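Local coordinates for protein FucU (Bifidobacterium longum subsp. infantis, PDB 3MVK), which probably interconverts sugar forms, alpha- and beta-L-fucose and perhaps also the pyranose and furanose rings of D-ribose, at residues L14-E19 with A122-A127; C18-G23 with T61-D66; E54-I59 with A135-Q140; G94-H99 with D105-L110. All coordinates share one frame; numbering follows the deposited sequence.

Along the chain, contacts 1, 2, 3 and 4 begin in that order. Contacts 1 and 2 both start from helix 11-19 and share Cys18 and Glu19; their centres lie about 10 Å apart. Contacts 1, 3 and 4 reach the same mixed sheet, through strands 124-128, 137-140 and 107-110. Contact 3 lies near the centre of the folded chain, its own centre about 11 Å from that of contact 1 and about 10 Å from that of contact 4, while the centres of contacts 1 and 4 are about 19 Å apart. Asp66 of contact 2 meets Gln140 of contact 3, tying the 61-66 loop to the sheet. Contacts 1 and 2 also reach neighbouring subunits, so they link the monomer core to the assembly.

Contact 1. Residues L14-E19 with A122-A127; sequences LKVLCE and AYCVIA
The hydroxyl of Tyr123 donates a 2.7 Å hydrogen bond from OH to Glu19 OE2. It comes in well above the carboxylate plane, 61° out of it, while on the tyrosine side OE2 sits at the ring edge; the carboxylate and ring planes are 85° apart. The other carboxylate oxygen is held from within the helix: Lys15 NZ, one turn earlier, makes a salt bridge to Glu19 OE1 at 2.8 Å, meeting the syn lone pair of OE1. With each oxygen tied to a different donor, the carboxylate should have little freedom to rotate. Its CG lies between the backbone N and the carbonyl carbon (chi1 75°), and from there the extended chain carries the acid group across to the tyrosine. Replacing Glu19 by alanine would remove the carboxylate and is likely to leave Tyr123 OH and Lys15 NZ without this acceptor, the lysine end freer to turn. Deeper in, Val16 supplies the apolar half of the contact through one methyl: CG1 lies 3.6 Å from Cys124 CB and 4.0 Å from Tyr123 CD2, near the edge of the ring. Outside the two segments, Glu19 packs on Pro11 of the second subunit, and both Glu19 and Tyr123 reach Glu36 of a third. The whole is a helix-on-sheet contact of the RbsD/FucU fold, helix 11-19 against the start of strand 124-128, with the Glu19-Tyr123 pair lying where neighbouring subunits pack.

Contact 2. Residues C18-G23 with T61-D66; sequences CEMGHG and TVFPLD
A His-carboxylate hydrogen bond, His22 to Asp66, joins the turn that follows helix 11-19 to the loop between helix 52-60 and strand 73-76, beside a bound glycerol that may mark a pocket. His22 NE2 donates to Asp66 OD1 over 2.9 Å with an N-H...O angle of 144°. The oxygen lies almost in the imidazole plane, yet the nitrogen approaches it from above the carboxylate plane, the imidazole and carboxylate planes being turned 74° against each other. The second ring nitrogen, His22 ND1, bonds to the glycerol; Tyr68 meets the imidazole edge-to-face, and Arg112 of the third subunit packs on it. Asp66 is itself firmly placed: its OD1 also accepts from Tyr68 N, and its OD2 takes a hydrogen bond from Gln140 NE2. A leucine in its place would probably strip His22 NE2, Tyr68 N and Gln140 NE2 of their acceptor and let the imidazole swing. Next to this polar pair, Met20, present as selenomethionine, makes a Met-aromatic contact with Phe63, its SE 5.4 Å from the ring centroid and close to the ring plane. The phenyl ring is carried across to it by a first torsion that sets CG opposite the backbone N (chi1 -176°). A bend in the Met20 chain at chi3 brings the terminal methyl to the ring edge, with Met20 CE 3.6 Å from Phe63 CE1.

Contact 3. Residues E54-I59 with A135-Q140; sequences EILKAI and ANLILQ
Leu56 of helix 52-60 meets Leu137 and Leu139 of strand 137-140 in an apolar helix-on-sheet contact at the heart of the mixed sheet. The two leucines of the strand are two positions apart and project from the same side of it, so a single helix residue can touch both. Both branches of Leu56 touch Leu137, Leu56 CD1 and CD2 each lying 3.9 Å from Leu137 CD2, and the side chains cross at about a right angle. Leu56 CD1 also comes within 3.7 Å of Leu139 CD1, so this methyl sits between the two strand leucines. The fork faces the sheet because CG sits opposite the backbone N, with chi1 at -179°. Ile59, nearly one helical turn on, reaches the same Leu139 methyl. No hydrogen bond crosses between the two segments; methyl groups alone bridge them, and the axes of helix segment 54-59 and strand 137-140 approach to 11.5 Å and run almost parallel, 5° apart. The next shell holds the strand and fills in around the helix. Leu137 and Leu139 pair through their backbones with Ile28 and Leu26 of strand 25-29, and Ile138 pairs with Thr74 of strand 73-76 on the other flank. Ile28 also packs against both Leu56 and Ile59, whereas Tyr92 of helix 88-97 reaches Leu56 and Leu137 together. Two helices thus cover this part of the sheet. The last link in the row is the branch methyl of the isoleucine: Ile59 CG2 rests 4.0 Å from Leu139 CD1.

Contact 4. Residues G94-H99 with D105-L110; sequences GLIKEH and DAIGSL
Ile96 reaches from helix 88-97 to Ile107 and Ala106, packing the helix of a beta-alpha-beta unit (strand 73-76, helix 88-97, strand 107-110) against the start of its second strand. Ile96 gives the most surface and uses both of its branches. The longer one ends over Ile107, where one methyl covers the last two carbons of the partner. The shorter branch turns to Ala106, Ile96 CG2 standing 4.2 Å from Ala106 CB. This division follows from the first torsion (chi1 -69°), which puts CG1 opposite the carbonyl carbon and CG2 opposite the backbone N, sending the branches in different directions. Ala106 closes a short 3-10 segment just before the strand begins, and its methyl gives Ile96 a second point of contact just ahead of the strand. No hydrogen bond joins the two segments; the contact is purely apolar. Ala73 of strand 73-76 lies against both Ile96 and Ile107, while backbone bonds from Ala106 and Gly108 to Ala73 place the second strand beside the first, at the border of the sheet within this chain. Leu65, from the loop after helix 52-60, also packs on Ile96. At the tip of the longer branch the fit is even: Ile96 CD1 lies 3.7 Å from Ile107 CG1 and equally 3.7 Å from Ile107 CD1.

Contact 1. Residues L14-E19 with A122-A127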
# COMPACT_ATOMS: atom_id res chain seq x y z
N LEU G 14 9.00 -18.73 11.43
CA LEU G 14 8.23 -19.60 12.31
C LEU G 14 6.77 -19.52 11.88
O LEU G 14 6.10 -20.56 11.75
CB LEU G 14 8.41 -19.20 13.78
CG LEU G 14 7.65 -20.02 14.81
CD1 LEU G 14 7.97 -21.52 14.71
CD2 LEU G 14 7.97 -19.47 16.20
N LYS G 15 6.30 -18.30 11.60
CA LYS G 15 4.94 -18.09 11.09
C LYS G 15 4.70 -18.88 9.80
O LYS G 15 3.69 -19.57 9.65
CB LYS G 15 4.67 -16.61 10.86
CG LYS G 15 3.28 -16.36 10.30
CD LYS G 15 2.95 -14.86 10.29
CE LYS G 15 1.51 -14.58 9.87
NZ LYS G 15 1.26 -14.75 8.40
N VAL G 16 5.66 -18.78 8.88
CA VAL G 16 5.58 -19.49 7.59
C VAL G 16 5.47 -21.00 7.82
O VAL G 16 4.60 -21.64 7.23
CB VAL G 16 6.80 -19.15 6.70
CG1 VAL G 16 6.96 -20.19 5.57
CG2 VAL G 16 6.65 -17.75 6.12
N LEU G 17 6.34 -21.56 8.66
CA LEU G 17 6.37 -23.00 8.89
C LEU G 17 5.05 -23.49 9.49
O LEU G 17 4.56 -24.57 9.12
CB LEU G 17 7.55 -23.39 9.79
CG LEU G 17 8.93 -23.13 9.14
CD1 LEU G 17 10.03 -23.27 10.18
CD2 LEU G 17 9.18 -24.10 7.95
N CYS G 18 4.48 -22.67 10.35
CA CYS G 18 3.21 -23.03 11.00
C CYS G 18 2.03 -22.95 10.04
O CYS G 18 1.13 -23.80 10.08
CB CYS G 18 2.98 -22.16 12.22
SG CYS G 18 4.10 -22.59 13.55
N GLU G 19 2.02 -21.95 9.18
CA GLU G 19 0.87 -21.82 8.31
C GLU G 19 0.92 -22.66 7.04
O GLU G 19 -0.11 -22.80 6.36
CB GLU G 19 0.59 -20.35 8.02
CG GLU G 19 1.56 -19.75 7.04
CD GLU G 19 1.66 -18.22 7.11
OE1 GLU G 19 0.95 -17.52 7.86
OE2 GLU G 19 2.49 -17.69 6.37
N ALA G 122 6.89 -22.56 -4.92
CA ALA G 122 7.07 -22.73 -3.49
C ALA G 122 6.33 -21.65 -2.70
O ALA G 122 6.18 -20.52 -3.18
CB ALA G 122 8.54 -22.72 -3.12
N TYR G 123 5.89 -22.00 -1.51
CA TYR G 123 5.26 -21.03 -0.61
C TYR G 123 6.30 -20.06 -0.05
O TYR G 123 6.03 -18.87 0.14
CB TYR G 123 4.54 -21.76 0.53
CG TYR G 123 3.76 -20.83 1.43
CD1 TYR G 123 2.61 -20.19 0.97
CD2 TYR G 123 4.20 -20.58 2.73
CE1 TYR G 123 1.89 -19.33 1.81
CE2 TYR G 123 3.48 -19.72 3.59
CZ TYR G 123 2.34 -19.10 3.11
OH TYR G 123 1.62 -18.24 3.90
N CYS G 124 7.51 -20.57 0.20
CA CYS G 124 8.56 -19.78 0.80
C CYS G 124 9.91 -20.22 0.23
O CYS G 124 10.15 -21.40 0.04
CB CYS G 124 8.53 -20.03 2.31
SG CYS G 124 9.92 -19.34 3.25
N VAL G 125 10.77 -19.24 -0.04
CA VAL G 125 12.17 -19.51 -0.45
C VAL G 125 13.05 -18.92 0.66
O VAL G 125 12.92 -17.75 1.01
CB VAL G 125 12.51 -18.84 -1.81
CG1 VAL G 125 13.98 -19.08 -2.19
CG2 VAL G 125 11.58 -19.36 -2.90
N ILE G 126 13.90 -19.76 1.23
CA ILE G 126 14.84 -19.34 2.26
C ILE G 126 16.19 -19.12 1.60
O ILE G 126 16.78 -20.07 1.09
CB ILE G 126 14.98 -20.44 3.32
CG1 ILE G 126 13.63 -20.68 4.00
CG2 ILE G 126 16.06 -20.08 4.36
CD1 ILE G 126 13.61 -21.99 4.80
N ALA G 127 16.66 -17.87 1.63
CA ALA G 127 17.92 -17.52 0.93
C ALA G 127 19.09 -17.75 1.87
O ALA G 127 19.40 -16.88 2.69
CB ALA G 127 17.87 -16.07 0.46

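Contact 2. Residues C18-G23 with T61-D66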
# COMPACT_ATOMS: atom_id res chain seq x y z
N CYS G 18 4.48 -22.67 10.35
CA CYS G 18 3.21 -23.03 11.00
C CYS G 18 2.03 -22.95 10.04
O CYS G 18 1.13 -23.80 10.08
CB CYS G 18 2.98 -22.16 12.22
SG CYS G 18 4.10 -22.59 13.55
N GLU G 19 2.02 -21.95 9.18
CA GLU G 19 0.87 -21.82 8.31
C GLU G 19 0.92 -22.66 7.04
O GLU G 19 -0.11 -22.80 6.36
CB GLU G 19 0.59 -20.35 8.02
CG GLU G 19 1.56 -19.75 7.04
CD GLU G 19 1.66 -18.22 7.11
OE1 GLU G 19 0.95 -17.52 7.86
OE2 GLU G 19 2.49 -17.69 6.37
N MSE G 20 2.08 -23.22 6.71
CA MSE G 20 2.11 -24.23 5.65
C MSE G 20 1.32 -25.46 6.07
O MSE G 20 1.28 -25.82 7.26
CB MSE G 20 3.57 -24.61 5.35
CG MSE G 20 4.27 -23.49 4.64
SE MSE G 20 6.20 -23.81 4.39
CE MSE G 20 6.16 -25.31 3.07
N GLY G 21 0.69 -26.09 5.08
CA GLY G 21 -0.10 -27.29 5.30
C GLY G 21 0.38 -28.42 4.40
O GLY G 21 1.39 -28.31 3.70
N HIS G 22 -0.38 -29.51 4.42
CA HIS G 22 -0.02 -30.72 3.70
C HIS G 22 0.17 -30.50 2.19
O HIS G 22 -0.74 -30.07 1.47
CB HIS G 22 -1.09 -31.77 3.99
CG HIS G 22 -0.74 -33.14 3.52
ND1 HIS G 22 -1.69 -34.12 3.31
CD2 HIS G 22 0.46 -33.71 3.22
CE1 HIS G 22 -1.08 -35.23 2.91
NE2 HIS G 22 0.22 -35.01 2.85
N GLY G 23 1.38 -30.78 1.69
CA GLY G 23 1.70 -30.57 0.30
C GLY G 23 2.41 -29.28 -0.05
O GLY G 23 3.00 -29.16 -1.14
N THR G 61 13.31 -30.06 12.75
CA THR G 61 12.80 -30.15 14.13
C THR G 61 11.32 -29.74 14.24
O THR G 61 10.62 -30.15 15.18
CB THR G 61 13.66 -29.37 15.13
OG1 THR G 61 13.44 -27.98 14.95
CG2 THR G 61 15.13 -29.70 14.98
N VAL G 62 10.83 -28.93 13.29
CA VAL G 62 9.46 -28.45 13.36
C VAL G 62 8.58 -28.78 12.15
O VAL G 62 7.38 -28.48 12.14
CB VAL G 62 9.40 -26.93 13.65
CG1 VAL G 62 9.98 -26.63 15.03
CG2 VAL G 62 10.12 -26.13 12.57
N PHE G 63 9.16 -29.42 11.14
CA PHE G 63 8.53 -29.55 9.83
C PHE G 63 8.55 -31.01 9.43
O PHE G 63 9.61 -31.57 9.13
CB PHE G 63 9.34 -28.71 8.84
CG PHE G 63 8.79 -28.64 7.42
CD1 PHE G 63 8.05 -27.53 7.01
CD2 PHE G 63 9.10 -29.61 6.49
CE1 PHE G 63 7.58 -27.41 5.68
CE2 PHE G 63 8.64 -29.51 5.16
CZ PHE G 63 7.88 -28.41 4.75
N PRO G 64 7.37 -31.65 9.45
CA PRO G 64 7.29 -33.05 9.03
C PRO G 64 7.39 -33.18 7.51
O PRO G 64 6.77 -32.42 6.75
CB PRO G 64 5.90 -33.49 9.53
CG PRO G 64 5.09 -32.24 9.49
CD PRO G 64 6.04 -31.09 9.78
N LEU G 65 8.21 -34.14 7.07
CA LEU G 65 8.32 -34.40 5.64
C LEU G 65 7.19 -35.29 5.18
O LEU G 65 6.88 -36.29 5.85
CB LEU G 65 9.65 -35.08 5.31
CG LEU G 65 10.90 -34.20 5.39
CD1 LEU G 65 12.13 -35.07 5.19
CD2 LEU G 65 10.83 -33.08 4.34
N ASP G 66 6.62 -34.96 4.02
CA ASP G 66 5.46 -35.65 3.47
C ASP G 66 5.68 -37.14 3.21
O ASP G 66 6.61 -37.51 2.47
CB ASP G 66 5.01 -34.96 2.18
CG ASP G 66 3.56 -35.26 1.81
OD1 ASP G 66 2.88 -36.05 2.53
OD2 ASP G 66 3.11 -34.71 0.78

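Contact 3. Residues E54-I59 with A135-Q140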
# COMPACT_ATOMS: atom_id res chain seq x y z
N GLU G 54 22.72 -26.46 8.41
CA GLU G 54 22.20 -25.95 9.68
C GLU G 54 20.75 -25.49 9.53
O GLU G 54 19.94 -25.69 10.45
CB GLU G 54 23.08 -24.86 10.30
CG GLU G 54 23.31 -23.67 9.45
CD GLU G 54 24.36 -22.73 10.06
OE1 GLU G 54 25.26 -22.28 9.31
OE2 GLU G 54 24.29 -22.48 11.29
N ILE G 55 20.42 -24.94 8.37
CA ILE G 55 19.02 -24.59 8.09
C ILE G 55 18.14 -25.83 8.03
O ILE G 55 17.07 -25.87 8.64
CB ILE G 55 18.89 -23.75 6.81
CG1 ILE G 55 19.55 -22.39 7.03
CG2 ILE G 55 17.41 -23.54 6.45
CD1 ILE G 55 19.69 -21.58 5.79
N LEU G 56 18.57 -26.85 7.29
CA LEU G 56 17.76 -28.07 7.19
C LEU G 56 17.57 -28.68 8.56
O LEU G 56 16.47 -29.10 8.91
CB LEU G 56 18.43 -29.08 6.26
CG LEU G 56 17.66 -30.39 6.08
CD1 LEU G 56 16.24 -30.19 5.47
CD2 LEU G 56 18.49 -31.35 5.21
N LYS G 57 18.65 -28.75 9.34
CA LYS G 57 18.57 -29.37 10.66
C LYS G 57 17.53 -28.65 11.53
O LYS G 57 16.74 -29.31 12.22
CB LYS G 57 19.93 -29.35 11.35
CG LYS G 57 19.96 -30.07 12.69
CD LYS G 57 21.30 -29.77 13.39
CE LYS G 57 21.30 -30.34 14.80
NZ LYS G 57 21.29 -31.83 14.78
N ALA G 58 17.52 -27.32 11.48
CA ALA G 58 16.58 -26.54 12.25
C ALA G 58 15.14 -26.75 11.78
O ALA G 58 14.22 -26.95 12.59
CB ALA G 58 16.98 -25.06 12.20
N ILE G 59 14.94 -26.73 10.47
CA ILE G 59 13.60 -26.87 9.88
C ILE G 59 12.99 -28.23 10.24
O ILE G 59 11.84 -28.31 10.61
CB ILE G 59 13.62 -26.66 8.36
CG1 ILE G 59 13.79 -25.17 8.06
CG2 ILE G 59 12.31 -27.19 7.71
CD1 ILE G 59 14.06 -24.89 6.59
N ALA G 135 23.34 -27.00 -3.78
CA ALA G 135 22.91 -27.24 -2.39
C ALA G 135 21.46 -26.80 -2.16
O ALA G 135 20.99 -26.73 -1.02
CB ALA G 135 23.85 -26.54 -1.42
N ASN G 136 20.75 -26.52 -3.25
CA ASN G 136 19.31 -26.19 -3.16
C ASN G 136 18.52 -27.39 -2.75
O ASN G 136 18.84 -28.51 -3.16
CB ASN G 136 18.81 -25.72 -4.51
CG ASN G 136 19.67 -24.64 -5.08
OD1 ASN G 136 20.28 -24.79 -6.16
ND2 ASN G 136 19.75 -23.56 -4.38
N LEU G 137 17.49 -27.19 -1.94
CA LEU G 137 16.67 -28.32 -1.53
C LEU G 137 15.23 -27.88 -1.38
O LEU G 137 14.94 -26.96 -0.60
CB LEU G 137 17.20 -28.92 -0.22
CG LEU G 137 16.65 -30.27 0.26
CD1 LEU G 137 17.08 -31.42 -0.64
CD2 LEU G 137 17.07 -30.53 1.70
N ILE G 138 14.34 -28.53 -2.14
CA ILE G 138 12.88 -28.33 -1.97
C ILE G 138 12.36 -29.33 -0.97
O ILE G 138 12.68 -30.52 -1.07
CB ILE G 138 12.11 -28.49 -3.30
CG1 ILE G 138 12.77 -27.65 -4.42
CG2 ILE G 138 10.62 -28.09 -3.11
CD1 ILE G 138 12.06 -27.72 -5.82
N LEU G 139 11.56 -28.87 0.00
CA LEU G 139 10.96 -29.75 1.02
C LEU G 139 9.45 -29.65 0.93
O LEU G 139 8.93 -28.53 0.81
CB LEU G 139 11.37 -29.31 2.42
CG LEU G 139 12.86 -29.38 2.77
CD1 LEU G 139 13.02 -28.97 4.22
CD2 LEU G 139 13.36 -30.81 2.56
N GLN G 140 8.76 -30.79 0.96
CA GLN G 140 7.30 -30.80 0.93
C GLN G 140 6.74 -31.23 2.28
O GLN G 140 7.14 -32.26 2.84
CB GLN G 140 6.79 -31.78 -0.14
CG GLN G 140 5.27 -31.72 -0.31
CD GLN G 140 4.83 -32.42 -1.58
OE1 GLN G 140 5.21 -32.01 -2.68
NE2 GLN G 140 4.02 -33.47 -1.43

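Contact 4. Residues G94-H99 with D105-L110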
# COMPACT_ATOMS: atom_id res chain seq x y z
N GLY G 94 21.67 -37.53 5.72
CA GLY G 94 21.91 -37.84 7.13
C GLY G 94 20.94 -37.07 8.01
O GLY G 94 20.38 -37.62 8.95
N LEU G 95 20.74 -35.80 7.68
CA LEU G 95 19.84 -34.97 8.49
C LEU G 95 18.39 -35.43 8.36
O LEU G 95 17.64 -35.43 9.35
CB LEU G 95 19.99 -33.48 8.14
CG LEU G 95 21.35 -32.85 8.52
CD1 LEU G 95 21.54 -31.48 7.88
CD2 LEU G 95 21.58 -32.76 10.01
N ILE G 96 18.00 -35.81 7.16
CA ILE G 96 16.66 -36.36 6.93
C ILE G 96 16.50 -37.68 7.67
O ILE G 96 15.47 -37.92 8.30
CB ILE G 96 16.37 -36.50 5.43
CG1 ILE G 96 16.22 -35.10 4.81
CG2 ILE G 96 15.14 -37.42 5.18
CD1 ILE G 96 16.14 -35.07 3.29
N LYS G 97 17.53 -38.52 7.61
CA LYS G 97 17.45 -39.86 8.23
C LYS G 97 17.17 -39.78 9.73
O LYS G 97 16.54 -40.68 10.30
CB LYS G 97 18.74 -40.65 7.97
N GLU G 98 17.62 -38.69 10.36
CA GLU G 98 17.38 -38.45 11.79
C GLU G 98 15.89 -38.35 12.12
O GLU G 98 15.48 -38.62 13.25
CB GLU G 98 18.14 -37.20 12.28
CG GLU G 98 19.66 -37.38 12.22
CD GLU G 98 20.48 -36.19 12.72
OE1 GLU G 98 19.91 -35.16 13.16
OE2 GLU G 98 21.73 -36.30 12.68
N HIS G 99 15.08 -37.97 11.13
CA HIS G 99 13.63 -37.79 11.31
C HIS G 99 12.76 -38.75 10.53
O HIS G 99 11.60 -38.97 10.89
CB HIS G 99 13.25 -36.37 10.91
CG HIS G 99 13.69 -35.36 11.91
ND1 HIS G 99 14.90 -34.69 11.81
CD2 HIS G 99 13.13 -34.95 13.07
CE1 HIS G 99 15.04 -33.89 12.84
NE2 HIS G 99 13.98 -34.03 13.62
N ASP G 105 16.61 -42.11 0.49
CA ASP G 105 15.55 -42.55 -0.42
C ASP G 105 14.38 -41.55 -0.50
O ASP G 105 13.55 -41.61 -1.41
CB ASP G 105 15.04 -43.95 -0.03
CG ASP G 105 16.13 -45.01 -0.16
OD1 ASP G 105 16.90 -44.93 -1.14
OD2 ASP G 105 16.24 -45.90 0.70
N ALA G 106 14.36 -40.61 0.44
CA ALA G 106 13.33 -39.57 0.45
C ALA G 106 13.71 -38.39 -0.44
O ALA G 106 12.94 -37.43 -0.58
CB ALA G 106 13.08 -39.08 1.87
N ILE G 107 14.89 -38.47 -1.06
CA ILE G 107 15.41 -37.35 -1.85
C ILE G 107 15.39 -37.67 -3.35
O ILE G 107 16.04 -38.61 -3.80
CB ILE G 107 16.85 -36.95 -1.42
CG1 ILE G 107 16.92 -36.73 0.10
CG2 ILE G 107 17.30 -35.70 -2.17
CD1 ILE G 107 18.30 -36.43 0.64
N GLY G 108 14.62 -36.89 -4.10
CA GLY G 108 14.60 -36.97 -5.55
C GLY G 108 15.40 -35.84 -6.15
O GLY G 108 16.12 -35.13 -5.45
N SER G 109 15.29 -35.67 -7.47
CA SER G 109 16.03 -34.61 -8.15
C SER G 109 15.29 -34.11 -9.39
O SER G 109 14.42 -34.80 -9.93
CB SER G 109 17.44 -35.10 -8.52
OG SER G 109 17.38 -36.09 -9.55
N LEU G 110 15.66 -32.91 -9.82
CA LEU G 110 15.14 -32.29 -11.03
C LEU G 110 16.26 -31.64 -11.78
O LEU G 110 17.11 -30.97 -11.20
CB LEU G 110 14.09 -31.21 -10.72
CG LEU G 110 12.69 -31.65 -10.26
CD1 LEU G 110 11.89 -30.43 -9.76
CD2 LEU G 110 11.91 -32.37 -11.35